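Local coordinates for zinc transport protein ZntB (Vibrio parahaemolyticus RIMD 2210633, PDB 3CK6), which probably transports zinc ions across the inner membrane as a zinc:proton symporter of the CorA family, its cytoplasmic domain forming a funnel-shaped homopentamer, at the interface of chains A and B. Residues are numbered along the deposited sequence; one frame, centred on the assembly and turned at random. Chains: chain A/B, Putative membrane transport protein.

All four contacts lie along helix 209-246 of chain A, which runs from contact 1 against helix 54-60 and strand 68-71 of chain B down to contact 3 near its C-terminal end, about 36 Å away between C-alpha centres. Contact 2 sits about 16 Å from contact 1, and contact 4 follows about 9 Å further on, sharing B:Ile181 with contact 2. Contacts 3 and 4, about 11 Å apart, share A:Glu239 and B:Ile174. Helix 173-199 of chain B serves contacts 2, 3 and 4. One long helix thus meets its neighbour along most of its length, in an interface repeated around the pentamer.

Contact 1: the interface of chains A and B. Residues chain A 214, 217-218, 221; chain B 59, 66, 68, 70.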
loop_
_atom_site.group_PDB
_atom_site.type_symbol
_atom_site.label_atom_id
_atom_site.label_comp_id
_atom_site.label_asym_id
_atom_site.label_seq_id
_atom_site.Cartn_x
_atom_site.Cartn_y
_atom_site.Cartn_z
ATOM N N PHE A 214 -7.643 23.318 2.173
ATOM C CA PHE A 214 -9.078 23.073 1.872
ATOM C C PHE A 214 -9.292 22.488 0.461
ATOM O O PHE A 214 -10.075 21.574 0.292
ATOM C CB PHE A 214 -9.956 24.332 2.017
ATOM C CG PHE A 214 -9.876 25.022 3.364
ATOM C CD1 PHE A 214 -9.752 24.302 4.554
ATOM C CD2 PHE A 214 -10.013 26.413 3.436
ATOM C CE1 PHE A 214 -9.716 24.973 5.799
ATOM C CE2 PHE A 214 -9.959 27.083 4.668
ATOM C CZ PHE A 214 -9.811 26.361 5.845
ATOM N N ASN A 217 -8.317 18.987 0.467
ATOM C CA ASN A 217 -9.328 18.234 1.176
ATOM C C ASN A 217 -10.545 17.944 0.271
ATOM O O ASN A 217 -11.082 16.845 0.305
ATOM C CB ASN A 217 -9.739 18.959 2.460
ATOM C CG ASN A 217 -10.571 18.079 3.385
ATOM O OD1 ASN A 217 -10.204 16.935 3.675
ATOM N ND2 ASN A 217 -11.667 18.626 3.889
ATOM N N ASN A 218 -10.948 18.917 -0.543
ATOM C CA ASN A 218 -12.073 18.723 -1.483
ATOM C C ASN A 218 -11.774 17.686 -2.556
ATOM O O ASN A 218 -12.639 16.878 -2.888
ATOM C CB ASN A 218 -12.475 20.061 -2.117
ATOM C CG ASN A 218 -13.264 20.929 -1.164
ATOM O OD1 ASN A 218 -14.093 20.431 -0.412
ATOM N ND2 ASN A 218 -13.025 22.249 -1.205
ATOM N N ARG A 221 -11.848 14.289 -0.938
ATOM C CA ARG A 221 -13.271 13.935 -0.781
ATOM C C ARG A 221 -13.874 13.387 -2.065
ATOM O O ARG A 221 -14.548 12.364 -2.048
ATOM C CB ARG A 221 -14.099 15.147 -0.308
ATOM C CG ARG A 221 -15.599 14.843 -0.193
ATOM C CD ARG A 221 -16.398 16.055 0.307
ATOM N NE ARG A 221 -16.028 17.284 -0.410
ATOM C CZ ARG A 221 -16.365 17.550 -1.671
ATOM N NH1 ARG A 221 -15.968 18.692 -2.220
ATOM N NH2 ARG A 221 -17.113 16.697 -2.380
ATOM N N HIS B 59 -15.301 26.996 4.435
ATOM C CA HIS B 59 -15.080 25.547 4.544
ATOM C C HIS B 59 -15.950 24.952 5.658
ATOM O O HIS B 59 -16.516 23.858 5.513
ATOM C CB HIS B 59 -13.594 25.184 4.739
ATOM C CG HIS B 59 -13.234 23.804 4.261
ATOM N ND1 HIS B 59 -12.808 22.806 5.112
ATOM C CD2 HIS B 59 -13.253 23.251 3.023
ATOM C CE1 HIS B 59 -12.574 21.702 4.422
ATOM N NE2 HIS B 59 -12.822 21.950 3.150
ATOM N N ARG B 66 -15.770 16.020 4.313
ATOM C CA ARG B 66 -15.288 14.732 4.786
ATOM C C ARG B 66 -14.622 14.929 6.152
ATOM O O ARG B 66 -14.079 16.016 6.439
ATOM C CB ARG B 66 -14.290 14.142 3.776
ATOM C CG ARG B 66 -12.986 14.949 3.706
ATOM C CD ARG B 66 -12.010 14.365 2.705
ATOM N NE ARG B 66 -11.346 13.148 3.173
ATOM C CZ ARG B 66 -10.169 13.120 3.789
ATOM N NH1 ARG B 66 -9.504 14.250 4.032
ATOM N NH2 ARG B 66 -9.645 11.951 4.143
ATOM N N SER B 68 -11.880 15.268 8.683
ATOM C CA SER B 68 -10.549 15.820 8.410
ATOM C C SER B 68 -10.117 16.750 9.525
ATOM O O SER B 68 -10.955 17.251 10.282
ATOM C CB SER B 68 -10.535 16.569 7.071
ATOM O OG SER B 68 -11.662 17.418 6.965
ATOM N N HIS B 70 -7.680 20.230 10.134
ATOM C CA HIS B 70 -7.033 21.369 9.466
ATOM C C HIS B 70 -6.344 22.272 10.486
ATOM O O HIS B 70 -7.037 22.983 11.212
ATOM C CB HIS B 70 -8.086 22.182 8.681
ATOM C CG HIS B 70 -8.910 21.347 7.748
ATOM N ND1 HIS B 70 -8.679 21.300 6.390
ATOM C CD2 HIS B 70 -9.939 20.496 7.985
ATOM C CE1 HIS B 70 -9.541 20.463 5.831
ATOM N NE2 HIS B 70 -10.313 19.961 6.778
#
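A:Phe214 and B:His59 meet because the phenyl CG lies anti to its carbonyl carbon (chi1 -55°) while the imidazole CG lies anti to its backbone N (chi1 -154°). The two rings stack nearly parallel, with centroids separated by 4.3 Å. B:His59 CB also rests over the centre of the phenyl face, and B:His70 ND1 approaches the rim of that phenyl ring in its plane, edge to face.

One helical turn on, the amide of A:Asn217 meets B:Arg66, B:Ser68 and the two histidines. Its OD1 accepts a hydrogen bond from the guanidinium NH1 of B:Arg66 at 2.8 Å, with 160° at the hydrogen. The donor lies nearly along the C=O axis, and OD1 lies in the guanidinium plane. Amide ND2 gives a weak bond to the hydroxyl OG of B:Ser68, at 3.3 Å, and lies at the edge of the B:His59 ring, in its plane.

Second-shell bonds position that hydroxyl: B:Ser68 OG donates to the carbonyl O of B:Arg66 at 2.8 Å and pairs with B:His70 NE2 at 2.9 Å. On chain A, A:Arg221 NH1 bonds to A:Asn218 OD1 at 3.1 Å. Together the stacked rings and the held amide join helix 209-246 of one subunit to helix 54-60 and strand 68-71 of its neighbour in the homopentamer.

Contact 2: the interface of chains A and B. Residues chain A 225, 228-229; chain B 181-182, 185.
The A:Phe228 ring and the B:Arg185 side chain make the main apolar contact of this helix-to-helix packing. B:Arg185 is extended from CG to NE and crosses the phenyl side chain at about a right angle. Its CD lies over one ring face, offset toward the rim, and is 3.6 Å from A:Phe228 CG. The guanidinium runs on nearly parallel to the ring (11°), above and just past its CD2-CE2 edge, and its NH1 is 3.5 Å from A:Phe228 CE2. On the opposite side of the ring, A:Phe228 CE1 packs 3.7 Å from B:Ser182 CA and also touches the CG1 branch of B:Ile181.

Direct polar contact comes from the guanidinium edge: B:Arg185 NH2 donates to the hydroxyl OG1 of A:Thr225 at 3.1 Å, with 160° at the hydrogen. That hydroxyl lies anti to its carbonyl carbon (chi1 -67°), a position from which it meets the guanidinium close to its plane.

Water extends the polar network. Water 1 links A:Thr225 OG1, 2.8 Å away, to B:Arg185 NE. Water 2 pairs with B:Arg185 NH2 at 2.5 Å and with the phenol OH of A:Tyr229 at 3.1 Å. By combining flat packing with edge-on polar bonds, the site joins helices 209-246 and 173-199 of adjacent subunits in the pentamer.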
loop_
_atom_site.group_PDB
_atom_site.type_symbol
_atom_site.label_atom_id
_atom_site.label_comp_id
_atom_site.label_asym_id
_atom_site.label_seq_id
_atom_site.Cartn_x
_atom_site.Cartn_y
_atom_site.Cartn_z
ATOM N N THR A 225 -15.545 9.812 -2.548
ATOM C CA THR A 225 -16.905 9.693 -3.032
ATOM C C THR A 225 -16.999 8.772 -4.261
ATOM O O THR A 225 -17.930 7.965 -4.374
ATOM C CB THR A 225 -17.511 11.074 -3.330
ATOM O OG1 THR A 225 -17.669 11.786 -2.094
ATOM C CG2 THR A 225 -18.911 10.919 -3.999
ATOM N N PHE A 228 -16.832 5.253 -3.167
ATOM C CA PHE A 228 -18.102 4.839 -2.552
ATOM C C PHE A 228 -19.132 4.487 -3.630
ATOM O O PHE A 228 -19.835 3.478 -3.520
ATOM C CB PHE A 228 -18.646 5.939 -1.634
ATOM C CG PHE A 228 -20.056 5.713 -1.187
ATOM C CD1 PHE A 228 -20.368 4.657 -0.337
ATOM C CD2 PHE A 228 -21.077 6.564 -1.604
ATOM C CE1 PHE A 228 -21.685 4.448 0.079
ATOM C CE2 PHE A 228 -22.395 6.365 -1.193
ATOM C CZ PHE A 228 -22.699 5.305 -0.354
ATOM N N TYR A 229 -19.212 5.328 -4.661
ATOM C CA TYR A 229 -20.165 5.124 -5.759
ATOM C C TYR A 229 -19.910 3.832 -6.531
ATOM O O TYR A 229 -20.850 3.117 -6.868
ATOM C CB TYR A 229 -20.170 6.338 -6.701
ATOM C CG TYR A 229 -20.812 7.580 -6.116
ATOM C CD1 TYR A 229 -21.604 7.514 -4.962
ATOM C CD2 TYR A 229 -20.654 8.817 -6.731
ATOM C CE1 TYR A 229 -22.189 8.654 -4.420
ATOM C CE2 TYR A 229 -21.253 9.962 -6.210
ATOM C CZ TYR A 229 -22.008 9.873 -5.052
ATOM O OH TYR A 229 -22.590 11.013 -4.530
ATOM N N ILE B 181 -20.777 -0.197 3.820
ATOM C CA ILE B 181 -20.006 0.645 2.900
ATOM C C ILE B 181 -20.351 2.138 3.060
ATOM O O ILE B 181 -19.471 2.987 2.907
ATOM C CB ILE B 181 -20.043 0.200 1.392
ATOM C CG1 ILE B 181 -21.377 0.535 0.727
ATOM C CG2 ILE B 181 -19.617 -1.289 1.214
ATOM C CD1 ILE B 181 -21.307 0.501 -0.779
ATOM N N SER B 182 -21.603 2.448 3.400
ATOM C CA SER B 182 -21.970 3.843 3.704
ATOM C C SER B 182 -21.240 4.370 4.945
ATOM O O SER B 182 -20.772 5.506 4.929
ATOM C CB SER B 182 -23.485 4.032 3.843
ATOM O OG SER B 182 -24.175 3.606 2.669
ATOM N N ARG B 185 -17.207 4.707 4.167
ATOM C CA ARG B 185 -16.993 5.987 3.479
ATOM C C ARG B 185 -16.438 7.114 4.378
ATOM O O ARG B 185 -15.549 7.863 3.965
ATOM C CB ARG B 185 -18.303 6.445 2.846
ATOM C CG ARG B 185 -18.166 7.617 1.895
ATOM C CD ARG B 185 -19.529 8.094 1.470
ATOM N NE ARG B 185 -19.431 9.252 0.586
ATOM C CZ ARG B 185 -20.475 9.881 0.082
ATOM N NH1 ARG B 185 -21.692 9.442 0.362
ATOM N NH2 ARG B 185 -20.298 10.921 -0.726
HETATM O O HOH W 1 -16.927 11.035 0.543
HETATM O O HOH W 2 -22.349 12.044 -1.665
#

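Contact 3: the interface of chains A and B. Residues chain A 238-239, 242; chain B 171, 173-174, 240, 244.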
loop_
_atom_site.group_PDB
_atom_site.type_symbol
_atom_site.label_atom_id
_atom_site.label_comp_id
_atom_site.label_asym_id
_atom_site.label_seq_id
_atom_site.Cartn_x
_atom_site.Cartn_y
_atom_site.Cartn_z
ATOM N N ASP A 238 -24.600 -7.160 -7.673
ATOM C CA ASP A 238 -24.790 -8.345 -6.848
ATOM C C ASP A 238 -26.274 -8.516 -6.531
ATOM O O ASP A 238 -26.797 -9.633 -6.576
ATOM C CB ASP A 238 -23.985 -8.256 -5.543
ATOM C CG ASP A 238 -22.479 -8.470 -5.748
ATOM O OD1 ASP A 238 -21.717 -8.175 -4.799
ATOM O OD2 ASP A 238 -22.052 -8.942 -6.832
ATOM N N GLU A 239 -26.937 -7.400 -6.219
ATOM C CA GLU A 239 -28.374 -7.391 -5.956
ATOM C C GLU A 239 -29.141 -8.026 -7.116
ATOM O O GLU A 239 -29.941 -8.933 -6.898
ATOM C CB GLU A 239 -28.874 -5.969 -5.684
ATOM C CG GLU A 239 -30.209 -5.904 -4.940
ATOM C CD GLU A 239 -30.595 -4.481 -4.520
ATOM O OE1 GLU A 239 -29.706 -3.606 -4.431
ATOM O OE2 GLU A 239 -31.801 -4.241 -4.269
ATOM N N HIS A 242 -28.483 -11.795 -7.213
ATOM C CA HIS A 242 -29.205 -12.494 -6.154
ATOM C C HIS A 242 -30.698 -12.580 -6.476
ATOM O O HIS A 242 -31.309 -13.639 -6.322
ATOM C CB HIS A 242 -28.979 -11.825 -4.792
ATOM C CG HIS A 242 -29.697 -12.500 -3.663
ATOM N ND1 HIS A 242 -29.299 -13.716 -3.150
ATOM C CD2 HIS A 242 -30.792 -12.134 -2.955
ATOM C CE1 HIS A 242 -30.116 -14.071 -2.175
ATOM N NE2 HIS A 242 -31.032 -13.128 -2.036
ATOM N N TYR B 171 -31.870 -13.622 4.505
ATOM C CA TYR B 171 -30.986 -13.163 3.433
ATOM C C TYR B 171 -31.006 -11.641 3.349
ATOM O O TYR B 171 -31.426 -11.066 2.339
ATOM C CB TYR B 171 -31.408 -13.767 2.085
ATOM C CG TYR B 171 -31.079 -15.236 1.840
ATOM C CD1 TYR B 171 -30.850 -16.132 2.890
ATOM C CD2 TYR B 171 -31.043 -15.735 0.541
ATOM C CE1 TYR B 171 -30.574 -17.493 2.638
ATOM C CE2 TYR B 171 -30.776 -17.080 0.281
ATOM C CZ TYR B 171 -30.540 -17.950 1.328
ATOM O OH TYR B 171 -30.262 -19.266 1.039
ATOM N N HIS B 173 -28.329 -9.775 3.507
ATOM C CA HIS B 173 -26.902 -9.518 3.303
ATOM C C HIS B 173 -26.633 -8.287 2.448
ATOM O O HIS B 173 -25.617 -7.630 2.614
ATOM C CB HIS B 173 -26.194 -10.750 2.708
ATOM C CG HIS B 173 -26.966 -11.430 1.620
ATOM N ND1 HIS B 173 -26.741 -11.191 0.280
ATOM C CD2 HIS B 173 -27.972 -12.333 1.673
ATOM C CE1 HIS B 173 -27.570 -11.922 -0.444
ATOM N NE2 HIS B 173 -28.328 -12.626 0.376
ATOM N N ILE B 174 -27.541 -7.990 1.525
ATOM C CA ILE B 174 -27.370 -6.833 0.657
ATOM C C ILE B 174 -27.607 -5.536 1.427
ATOM O O ILE B 174 -26.821 -4.602 1.292
ATOM C CB ILE B 174 -28.204 -6.947 -0.642
ATOM C CG1 ILE B 174 -27.495 -7.894 -1.624
ATOM C CG2 ILE B 174 -28.394 -5.583 -1.304
ATOM C CD1 ILE B 174 -28.429 -8.584 -2.584
ATOM N N ILE B 240 -24.449 -18.918 -0.184
ATOM C CA ILE B 240 -25.715 -18.946 -0.925
ATOM C C ILE B 240 -25.522 -19.462 -2.355
ATOM O O ILE B 240 -26.207 -20.404 -2.784
ATOM C CB ILE B 240 -26.388 -17.551 -0.956
ATOM C CG1 ILE B 240 -26.751 -17.104 0.460
ATOM C CG2 ILE B 240 -27.644 -17.570 -1.832
ATOM C CD1 ILE B 240 -27.061 -15.630 0.567
ATOM N N ARG B 244 -27.005 -22.833 -4.075
ATOM C CA ARG B 244 -27.848 -22.778 -5.278
ATOM C C ARG B 244 -27.508 -23.844 -6.322
ATOM O O ARG B 244 -28.404 -24.378 -6.974
ATOM C CB ARG B 244 -27.772 -21.401 -5.945
ATOM C CG ARG B 244 -28.515 -20.287 -5.231
ATOM C CD ARG B 244 -28.653 -19.075 -6.139
ATOM N NE ARG B 244 -28.750 -17.822 -5.389
ATOM C CZ ARG B 244 -27.823 -16.859 -5.385
ATOM N NH1 ARG B 244 -26.710 -16.975 -6.104
ATOM N NH2 ARG B 244 -28.012 -15.766 -4.663
#
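A:His242, near the C-terminal end of the long helix 209-246 of this CorA-family cytoplasmic domain, inserts its imidazole among B:Tyr171, B:His173 and B:Arg244 at the subunit interface of the homopentamer. Its CG is anti to the backbone N (chi1 -180°), which directs the ring away from its own helix and toward chain B. B:His173 presents an edge to the A:His242 face: the planes are 88° apart and the centroids 4.6 Å apart. The edge atom B:His173 NE2 lies 3.4 Å from A:His242 CE1, above the ring and toward its rim. Against the rim of A:His242 comes B:Tyr171 CD2, 3.3 Å from CE1 and in the imidazole plane.

The polar tie is weak: the guanidinium NH2 of B:Arg244 donates to A:His242 ND1 at 2.9 Å, but the angle at the hydrogen is just 120°.

Beside the imidazole, the CD1 tip of B:Ile174 packs 3.6 Å from A:Glu239 CA and reaches A:His242 CB at 4.0 Å, meeting the helix backbone as well as the side-chain stem. In the next shell, B:Ile240 backs two first-shell groups from within chain B: its CD1 lies over the centre of the B:Tyr171 ring, 3.9 Å above the plane, and its CG2 lies over the guanidinium of B:Arg244.

Contact 4: the interface of chains A and B. Residues chain A 231-232, 235, 239; chain B 174, 177-178, 181.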
loop_
_atom_site.group_PDB
_atom_site.type_symbol
_atom_site.label_atom_id
_atom_site.label_comp_id
_atom_site.label_asym_id
_atom_site.label_seq_id
_atom_site.Cartn_x
_atom_site.Cartn_y
_atom_site.Cartn_z
ATOM N N GLY A 231 -18.491 1.164 -5.224
ATOM C CA GLY A 231 -18.987 0.179 -4.271
ATOM C C GLY A 231 -20.503 0.039 -4.326
ATOM O O GLY A 231 -21.026 -1.073 -4.211
ATOM N N GLU A 232 -21.211 1.151 -4.515
ATOM C CA GLU A 232 -22.669 1.094 -4.682
ATOM C C GLU A 232 -23.073 0.387 -5.969
ATOM O O GLU A 232 -23.969 -0.468 -5.953
ATOM C CB GLU A 232 -23.289 2.488 -4.654
ATOM C CG GLU A 232 -23.506 3.052 -3.258
ATOM C CD GLU A 232 -24.500 4.211 -3.270
ATOM O OE1 GLU A 232 -25.594 4.073 -2.679
ATOM O OE2 GLU A 232 -24.194 5.244 -3.899
ATOM N N LEU A 235 -22.394 -3.407 -5.616
ATOM C CA LEU A 235 -23.476 -3.967 -4.801
ATOM C C LEU A 235 -24.781 -4.166 -5.570
ATOM O O LEU A 235 -25.447 -5.192 -5.405
ATOM C CB LEU A 235 -23.735 -3.026 -3.621
ATOM C CG LEU A 235 -24.876 -3.250 -2.638
ATOM C CD1 LEU A 235 -24.655 -4.513 -1.830
ATOM C CD2 LEU A 235 -24.919 -2.063 -1.746
ATOM N N GLU A 239 -26.937 -7.400 -6.219
ATOM C CA GLU A 239 -28.374 -7.391 -5.956
ATOM C C GLU A 239 -29.141 -8.026 -7.116
ATOM O O GLU A 239 -29.941 -8.933 -6.898
ATOM C CB GLU A 239 -28.874 -5.969 -5.684
ATOM C CG GLU A 239 -30.209 -5.904 -4.940
ATOM C CD GLU A 239 -30.595 -4.481 -4.520
ATOM O OE1 GLU A 239 -29.706 -3.606 -4.431
ATOM O OE2 GLU A 239 -31.801 -4.241 -4.269
ATOM N N ILE B 174 -27.541 -7.990 1.525
ATOM C CA ILE B 174 -27.370 -6.833 0.657
ATOM C C ILE B 174 -27.607 -5.536 1.427
ATOM O O ILE B 174 -26.821 -4.602 1.292
ATOM C CB ILE B 174 -28.204 -6.947 -0.642
ATOM C CG1 ILE B 174 -27.495 -7.894 -1.624
ATOM C CG2 ILE B 174 -28.394 -5.583 -1.304
ATOM C CD1 ILE B 174 -28.429 -8.584 -2.584
ATOM N N GLN B 177 -24.457 -4.966 3.696
ATOM C CA GLN B 177 -23.377 -4.433 2.869
ATOM C C GLN B 177 -23.543 -2.954 2.527
ATOM O O GLN B 177 -22.568 -2.191 2.635
ATOM C CB GLN B 177 -23.236 -5.231 1.578
ATOM C CG GLN B 177 -21.949 -4.914 0.810
ATOM C CD GLN B 177 -21.728 -5.839 -0.386
ATOM O OE1 GLN B 177 -20.827 -5.604 -1.205
ATOM N NE2 GLN B 177 -22.540 -6.894 -0.492
ATOM N N LYS B 178 -24.753 -2.573 2.106
ATOM C CA LYS B 178 -25.105 -1.159 1.834
ATOM C C LYS B 178 -24.759 -0.255 3.015
ATOM O O LYS B 178 -24.158 0.807 2.844
ATOM C CB LYS B 178 -26.608 -0.991 1.499
ATOM C CG LYS B 178 -27.082 -1.604 0.176
ATOM C CD LYS B 178 -28.298 -0.851 -0.431
ATOM C CE LYS B 178 -28.688 -1.366 -1.835
ATOM N NZ LYS B 178 -29.723 -2.460 -1.857
ATOM N N ILE B 181 -20.777 -0.197 3.820
ATOM C CA ILE B 181 -20.006 0.645 2.900
ATOM C C ILE B 181 -20.351 2.138 3.060
ATOM O O ILE B 181 -19.471 2.987 2.907
ATOM C CB ILE B 181 -20.043 0.200 1.392
ATOM C CG1 ILE B 181 -21.377 0.535 0.727
ATOM C CG2 ILE B 181 -19.617 -1.289 1.214
ATOM C CD1 ILE B 181 -21.307 0.501 -0.779
HETATM O O HOH W 3 -19.993 -2.964 -2.858
#
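B:Lys178 NZ and the carboxylate OE1 of A:Glu239 form a salt bridge at 2.8 Å, with the ammonium donating the hydrogen bond. It ties helix 209-246 of chain A to helix 173-199 of chain B, part of the subunit interface of the homopentamer. The donor approaches from above the carboxylate plane, 51° out of it, and the side chains cross at about a right angle. A bend at the last lysine torsion (chi4 92°) turns NZ toward the acid, while A:Glu239 reaches across with its chain extended beyond CG. The second carboxylate oxygen, A:Glu239 OE2, is farther from B:Lys178 NZ, at 3.6 Å, which makes OE1 the nearer partner.

A:Leu235 lies between B:Lys178 and B:Gln177, its CG anti to the backbone N (chi1 175°), and its two methyl groups divide the work. CD1 packs against the extended B:Gln177 chain, 3.5 Å from the amide carbon CD, as the two side chains pass in opposite directions. It also meets the CG2 branch of B:Ile174 at 3.9 Å. CD2 faces the aliphatic stem of B:Lys178, lying 3.8 Å from its CB; the still shorter approach modelled to CG is doubtful.

One turn earlier in helix 209-246, toward its N-terminal end, A:Gly231 presents backbone to the CD1 methyl of B:Ile181, which lies 3.7 Å from the glycine C. Water 3 pairs with A:Gly231 O and also with the side-chain amide oxygen of B:Gln177, the latter OE1-to-water distance being 3.2 Å.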